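Local structure of tail spike protein gp49 (Pseudomonas phage LKA1, 4RU4) at the interface of chains A and B. The protein forms the phage tailspike, a lyase that cleaves the O-specific polysaccharide of Pseudomonas and so helps the virus through the host cell envelope. Residues are numbered along the deposited sequence; one frame, centred on the assembly and turned at random. Chains: chain A/B, tail spike protein gp49.

Contact 1: the interface of chains A and B. Residues chain A 260, 285-287, 317; chain B 230, 232, 253, 255, 280.
Carboxylate oxygen OD2 of B:Asp253 is gripped by two groups of its own chain and touched by A:Asn260 from the other. Hydroxyl OG of B:Ser230 donates to it at 2.7 Å on the anti lone pair, and guanidinium nitrogen NH2 of B:Arg232 makes a nearly straight salt bridge at 2.8 Å on the syn side but tilted out of the carboxylate plane. B:Arg232 also gives NH1 to the backbone O of B:Asp253, an end-on grip that fixes the guanidinium, while the aliphatic CD of B:Lys255 lies over one of its faces. The other carboxylate oxygen, OD1, takes NZ of B:Lys255 on its syn lone pair. Into this cluster the amide of A:Asn260 reaches tip to tip, its plane turned 69° from the guanidinium. Its OD1 meets NH2 of B:Arg232 at 3.0 Å in the guanidinium plane, and ND2 points at OG of B:Ser230 and OD2 of B:Asp253; all three bonds are weak. A water adds a further link, joining OD1 of A:Asn260 and the backbone O of A:Asn285 to NZ of B:Lys255. A:Lys287, with CG anti to the backbone N (chi1 180°), runs extended across B:Asp253 and lays CD on the carboxylate carbon CG at 3.3 Å. In this patch the beta-helix rungs of the two chains meet through polar groups and the aliphatic stretches of lysines. The chain of A:Lys287 bends at its last torsion (chi4 -76°), and NZ reaches OG of B:Ser230 through a second water.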
ATOM      1  N   ASN A 260      15.862   1.415  15.226  1.00  5.60           N
ATOM      2  CA  ASN A 260      15.995  -0.013  15.472  1.00  5.34           C
ATOM      3  C   ASN A 260      15.779  -0.174  16.939  1.00  9.75           C
ATOM      4  O   ASN A 260      16.531   0.395  17.718  1.00  7.46           O
ATOM      5  CB  ASN A 260      17.404  -0.519  15.134  1.00  6.46           C
ATOM      6  CG  ASN A 260      17.589  -0.769  13.643  1.00 14.88           C
ATOM      7  OD1 ASN A 260      16.826  -0.262  12.829  1.00 17.37           O
ATOM      8  ND2 ASN A 260      18.590  -1.559  13.290  1.00 14.81           N
ATOM      9  N   ASN A 285       9.161   2.773   9.099  1.00  8.59           N
ATOM     10  CA  ASN A 285      10.508   2.364   8.713  1.00  7.82           C
ATOM     11  C   ASN A 285      11.374   1.978   9.902  1.00 11.70           C
ATOM     12  O   ASN A 285      12.541   2.366   9.983  1.00 11.18           O
ATOM     13  CB  ASN A 285      11.204   3.461   7.882  1.00 11.81           C
ATOM     14  CG  ASN A 285      12.347   2.916   7.048  1.00 22.81           C
ATOM     15  OD1 ASN A 285      12.249   1.820   6.497  1.00 23.17           O
ATOM     16  ND2 ASN A 285      13.453   3.667   6.978  1.00 24.98           N
ATOM     17  N   CYS A 286      10.808   1.186  10.817  1.00  8.02           N
ATOM     18  CA  CYS A 286      11.556   0.734  11.972  1.00  7.95           C
ATOM     19  C   CYS A 286      11.791  -0.762  11.873  1.00 10.66           C
ATOM     20  O   CYS A 286      10.945  -1.500  11.357  1.00  9.14           O
ATOM     21  CB  CYS A 286      10.792   1.029  13.271  1.00  7.31           C
ATOM     22  SG  CYS A 286      10.629   2.805  13.599  1.00  8.30           S
ATOM     23  N   LYS A 287      12.944  -1.202  12.367  1.00  7.51           N
ATOM     24  CA  LYS A 287      13.219  -2.634  12.518  1.00  6.96           C
ATOM     25  C   LYS A 287      13.111  -2.911  14.007  1.00  7.60           C
ATOM     26  O   LYS A 287      13.808  -2.272  14.800  1.00  6.98           O
ATOM     27  CB  LYS A 287      14.636  -2.953  12.002  1.00  4.67           C
ATOM     28  CG  LYS A 287      15.007  -4.428  12.130  1.00  6.70           C
ATOM     29  CD  LYS A 287      16.244  -4.814  11.302  1.00  7.09           C
ATOM     30  CE  LYS A 287      16.681  -6.263  11.612  1.00  7.58           C
ATOM     31  NZ  LYS A 287      17.383  -6.329  12.949  1.00  8.96           N
ATOM     32  N   THR A 317       9.787  -3.937   9.799  1.00  6.93           N
ATOM     33  CA  THR A 317       9.954  -5.383   9.927  1.00  7.33           C
ATOM     34  C   THR A 317       9.928  -5.696  11.410  1.00 10.09           C
ATOM     35  O   THR A 317      10.680  -5.088  12.201  1.00  8.59           O
ATOM     36  CB  THR A 317      11.301  -5.888   9.295  1.00  8.23           C
ATOM     37  OG1 THR A 317      11.259  -5.731   7.870  1.00 10.38           O
ATOM     38  CG2 THR A 317      11.568  -7.350   9.626  1.00  8.73           C
TER
ATOM     39  N   SER B 230      23.072  -3.384   9.540  1.00  8.45           N
ATOM     40  CA  SER B 230      22.307  -2.133   9.572  1.00  7.38           C
ATOM     41  C   SER B 230      23.057  -0.870   9.116  1.00  9.69           C
ATOM     42  O   SER B 230      22.984   0.189   9.781  1.00  6.47           O
ATOM     43  CB  SER B 230      21.673  -1.913  10.941  1.00 11.48           C
ATOM     44  OG  SER B 230      20.796  -2.996  11.238  1.00 13.35           O
ATOM     45  N   ARG B 232      23.446   2.535   7.047  1.00  7.59           N
ATOM     46  CA  ARG B 232      22.446   3.555   6.752  1.00  9.00           C
ATOM     47  C   ARG B 232      22.981   4.514   5.711  1.00  7.70           C
ATOM     48  O   ARG B 232      24.111   5.009   5.838  1.00  7.47           O
ATOM     49  CB  ARG B 232      22.124   4.325   8.040  1.00 11.21           C
ATOM     50  CG  ARG B 232      21.426   3.468   9.110  1.00  9.74           C
ATOM     51  CD  ARG B 232      20.036   3.117   8.634  1.00 10.55           C
ATOM     52  NE  ARG B 232      19.260   2.276   9.550  1.00 11.19           N
ATOM     53  CZ  ARG B 232      19.173   0.946   9.456  1.00 13.25           C
ATOM     54  NH1 ARG B 232      19.874   0.296   8.519  1.00  5.20           N
ATOM     55  NH2 ARG B 232      18.415   0.266  10.326  1.00  9.03           N
ATOM     56  N   ASP B 253      19.899  -5.764   6.854  1.00  5.54           N
ATOM     57  CA  ASP B 253      19.128  -4.554   7.164  1.00  8.01           C
ATOM     58  C   ASP B 253      19.804  -3.276   6.628  1.00  8.59           C
ATOM     59  O   ASP B 253      19.836  -2.239   7.305  1.00  7.05           O
ATOM     60  CB  ASP B 253      18.863  -4.446   8.684  1.00  7.17           C
ATOM     61  CG  ASP B 253      18.059  -3.188   9.062  1.00  8.58           C
ATOM     62  OD1 ASP B 253      17.098  -2.881   8.341  1.00  9.18           O
ATOM     63  OD2 ASP B 253      18.405  -2.500  10.064  1.00 10.69           O
ATOM     64  N   LYS B 255      19.689   0.010   4.746  1.00  5.26           N
ATOM     65  CA  LYS B 255      18.614   0.902   4.313  1.00  9.75           C
ATOM     66  C   LYS B 255      19.178   2.126   3.597  1.00 10.45           C
ATOM     67  O   LYS B 255      20.034   2.824   4.147  1.00  9.80           O
ATOM     68  CB  LYS B 255      17.760   1.344   5.500  1.00  9.13           C
ATOM     69  CG  LYS B 255      16.863   0.232   6.077  1.00 13.94           C
ATOM     70  CD  LYS B 255      15.883   0.778   7.117  1.00 18.49           C
ATOM     71  CE  LYS B 255      14.880  -0.291   7.515  1.00 18.86           C
ATOM     72  NZ  LYS B 255      15.091  -0.724   8.901  1.00 19.44           N
ATOM     73  N   ASP B 280      16.930  -8.418   4.762  1.00  5.88           N
ATOM     74  CA  ASP B 280      16.287  -7.292   5.448  1.00  5.40           C
ATOM     75  C   ASP B 280      16.628  -5.945   4.791  1.00  6.18           C
ATOM     76  O   ASP B 280      17.461  -5.877   3.890  1.00  8.44           O
ATOM     77  CB  ASP B 280      16.592  -7.249   6.967  1.00  5.91           C
ATOM     78  CG  ASP B 280      15.515  -7.922   7.813  1.00  9.50           C
ATOM     79  OD1 ASP B 280      15.088  -9.036   7.454  1.00  9.56           O
ATOM     80  OD2 ASP B 280      15.100  -7.337   8.855  1.00  8.00           O
TER
HETATM   81  O   HOH W   1      15.300   1.381  10.813  1.00  9.54           O
HETATM   82  O   HOH W   2      20.012  -5.177  12.695  1.00 17.96           O

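Contact 2: the interface of chains A and B. Residues chain A 555, 558-561, 580; chain B 579-581.
B:Asp580 sets its carboxylate between the A:Val560-A:Gly561 loop and A:Asp580, and each oxygen takes a backbone N-H, one from each place. OD1 accepts from the N of A:Gly561 at 2.7 Å on its syn lone pair. OD2 takes the N of A:Asp580 at 2.9 Å, a fairly straight bond (168° at H) although the donor sits out of the carboxylate plane. CG of B:Asp580 stands anti to its backbone N (chi1 -166°), which carries the carboxylate forward between the two donors. The N of A:Val560 is also near OD1, but its N-H points to the backbone O of B:Asp580 and bonds that instead at 3.2 Å, on a lone pair. Next to this, the hydroxyl OH of A:Tyr555 donates to the O of B:Thr579 at 2.8 Å, in the carbonyl plane, while the O of B:Asp580 lies at the edge of the tyrosine ring. This part is tight and directly bonded. The side toward A:Arg559 is looser. CB of B:Asp581 packs against one face of its guanidinium, over the centre, and NH1 is tied in that plane to the O of A:Asn558 in its own chain. From NH1 a water leads to the O of B:Asp581. The charged atoms do not touch: NE of A:Arg559 is 4.3 Å from OD2 of B:Asp580, and the B:Asp581 carboxylate is farther still, though some long-range attraction is possible. The contact is not symmetric: B:Asp580 offers its carboxylate and A:Asp580 its backbone N-H, and these loops link neighbouring subunits in the C-terminal region and probably help to hold the ends of the trimer together.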
ATOM      1  N   TYR A 555     -33.825 -35.140 -30.292  1.00 10.37           N
ATOM      2  CA  TYR A 555     -34.600 -36.341 -30.005  1.00 10.45           C
ATOM      3  C   TYR A 555     -33.674 -37.535 -29.820  1.00 14.53           C
ATOM      4  O   TYR A 555     -32.837 -37.816 -30.669  1.00 14.73           O
ATOM      5  CB  TYR A 555     -35.680 -36.619 -31.073  1.00 13.39           C
ATOM      6  CG  TYR A 555     -36.768 -35.547 -31.036  1.00  9.87           C
ATOM      7  CD1 TYR A 555     -37.739 -35.547 -30.029  1.00  9.04           C
ATOM      8  CD2 TYR A 555     -36.780 -34.504 -31.968  1.00  7.62           C
ATOM      9  CE1 TYR A 555     -38.719 -34.521 -29.966  1.00  8.15           C
ATOM     10  CE2 TYR A 555     -37.742 -33.487 -31.920  1.00  8.00           C
ATOM     11  CZ  TYR A 555     -38.703 -33.503 -30.934  1.00  8.42           C
ATOM     12  OH  TYR A 555     -39.621 -32.472 -30.899  1.00 11.39           O
ATOM     13  N   ASN A 558     -37.400 -40.885 -29.789  1.00 13.53           N
ATOM     14  CA  ASN A 558     -38.806 -40.439 -29.753  1.00 11.63           C
ATOM     15  C   ASN A 558     -39.097 -39.309 -28.760  1.00  9.97           C
ATOM     16  O   ASN A 558     -40.214 -38.773 -28.717  1.00 12.37           O
ATOM     17  CB  ASN A 558     -39.710 -41.641 -29.414  1.00 11.97           C
ATOM     18  CG  ASN A 558     -39.357 -42.277 -28.070  1.00 14.95           C
ATOM     19  OD1 ASN A 558     -38.257 -42.044 -27.523  1.00 13.91           O
ATOM     20  ND2 ASN A 558     -40.270 -43.105 -27.540  1.00 11.59           N
ATOM     21  N   ARG A 559     -38.107 -38.969 -27.941  1.00 10.06           N
ATOM     22  CA  ARG A 559     -38.308 -38.015 -26.835  1.00 10.01           C
ATOM     23  C   ARG A 559     -37.042 -37.180 -26.640  1.00  9.13           C
ATOM     24  O   ARG A 559     -35.919 -37.669 -26.821  1.00 12.10           O
ATOM     25  CB  ARG A 559     -38.611 -38.754 -25.509  1.00  8.57           C
ATOM     26  CG  ARG A 559     -39.974 -39.478 -25.444  1.00 12.03           C
ATOM     27  CD  ARG A 559     -41.073 -38.441 -25.395  1.00  8.65           C
ATOM     28  NE  ARG A 559     -42.405 -39.027 -25.348  1.00  7.59           N
ATOM     29  CZ  ARG A 559     -43.057 -39.578 -26.376  1.00 14.34           C
ATOM     30  NH1 ARG A 559     -42.534 -39.631 -27.595  1.00 11.08           N
ATOM     31  NH2 ARG A 559     -44.282 -40.051 -26.178  1.00 15.03           N
ATOM     32  N   VAL A 560     -37.224 -35.933 -26.229  1.00  8.15           N
ATOM     33  CA  VAL A 560     -36.075 -35.112 -25.871  1.00  9.33           C
ATOM     34  C   VAL A 560     -35.568 -35.502 -24.485  1.00 10.91           C
ATOM     35  O   VAL A 560     -34.353 -35.678 -24.267  1.00 11.12           O
ATOM     36  CB  VAL A 560     -36.404 -33.616 -25.879  1.00 11.86           C
ATOM     37  CG1 VAL A 560     -35.155 -32.842 -25.426  1.00  7.93           C
ATOM     38  CG2 VAL A 560     -36.830 -33.167 -27.275  1.00 10.01           C
ATOM     39  N   GLY A 561     -36.503 -35.642 -23.552  1.00 10.45           N
ATOM     40  CA  GLY A 561     -36.178 -35.909 -22.163  1.00  8.98           C
ATOM     41  C   GLY A 561     -36.071 -34.618 -21.374  1.00 10.51           C
ATOM     42  O   GLY A 561     -35.633 -33.590 -21.903  1.00 10.81           O
ATOM     43  N   ASP A 580     -40.991 -36.939 -20.442  1.00  8.83           N
ATOM     44  CA  ASP A 580     -41.973 -36.236 -19.626  1.00 11.20           C
ATOM     45  C   ASP A 580     -43.145 -37.143 -19.292  1.00 13.90           C
ATOM     46  O   ASP A 580     -43.651 -37.127 -18.165  1.00 12.87           O
ATOM     47  CB  ASP A 580     -42.487 -34.952 -20.296  1.00 10.04           C
ATOM     48  CG  ASP A 580     -43.261 -34.066 -19.306  1.00 16.41           C
ATOM     49  OD1 ASP A 580     -42.872 -34.054 -18.118  1.00 16.28           O
ATOM     50  OD2 ASP A 580     -44.258 -33.409 -19.683  1.00 17.92           O
TER
ATOM     51  N   THR B 579     -40.731 -29.795 -28.686  1.00  9.63           N
ATOM     52  CA  THR B 579     -41.799 -30.447 -27.921  1.00  8.36           C
ATOM     53  C   THR B 579     -41.229 -31.806 -27.507  1.00 10.11           C
ATOM     54  O   THR B 579     -40.442 -32.403 -28.272  1.00  8.37           O
ATOM     55  CB  THR B 579     -43.097 -30.619 -28.737  1.00 13.59           C
ATOM     56  OG1 THR B 579     -42.888 -31.545 -29.820  1.00 11.00           O
ATOM     57  CG2 THR B 579     -43.567 -29.262 -29.292  1.00  8.58           C
ATOM     58  N   ASP B 580     -41.552 -32.292 -26.308  1.00  8.28           N
ATOM     59  CA  ASP B 580     -40.845 -33.504 -25.856  1.00 10.40           C
ATOM     60  C   ASP B 580     -41.164 -34.696 -26.774  1.00 13.43           C
ATOM     61  O   ASP B 580     -40.282 -35.511 -27.079  1.00 12.06           O
ATOM     62  CB  ASP B 580     -41.170 -33.850 -24.400  1.00 10.18           C
ATOM     63  CG  ASP B 580     -40.210 -34.889 -23.814  1.00 12.32           C
ATOM     64  OD1 ASP B 580     -38.970 -34.832 -24.087  1.00 10.28           O
ATOM     65  OD2 ASP B 580     -40.697 -35.770 -23.075  1.00 11.10           O
ATOM     66  N   ASP B 581     -42.415 -34.765 -27.238  1.00 11.42           N
ATOM     67  CA  ASP B 581     -42.878 -35.926 -27.995  1.00 11.53           C
ATOM     68  C   ASP B 581     -42.864 -35.777 -29.523  1.00 12.57           C
ATOM     69  O   ASP B 581     -43.279 -36.694 -30.245  1.00 11.90           O
ATOM     70  CB  ASP B 581     -44.252 -36.417 -27.473  1.00 16.68           C
ATOM     71  CG  ASP B 581     -45.399 -35.489 -27.851  1.00 17.81           C
ATOM     72  OD1 ASP B 581     -45.167 -34.404 -28.426  1.00 17.90           O
ATOM     73  OD2 ASP B 581     -46.546 -35.839 -27.540  1.00 20.72           O
TER
HETATM   74  O   HOH W   3     -44.245 -39.425 -30.049  1.00 38.03           O

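Contact 1 and contact 2 join the same pair of chains, with their C-alpha centres about 74 Å apart, and have no residues in common. Contact 1 lies in the pectin lyase-like region, where short strands such as 260-263 and 287-290 of one chain face the rungs of the next; contact 2 lies in the C-terminal Ig-like region, in loops beside strands 562-565 and 572-578. Chains A and B are therefore fastened at widely separated levels along the spike. Repeated around the three copies of the deposited assembly, such pairings would help to keep the subunits in register along its length.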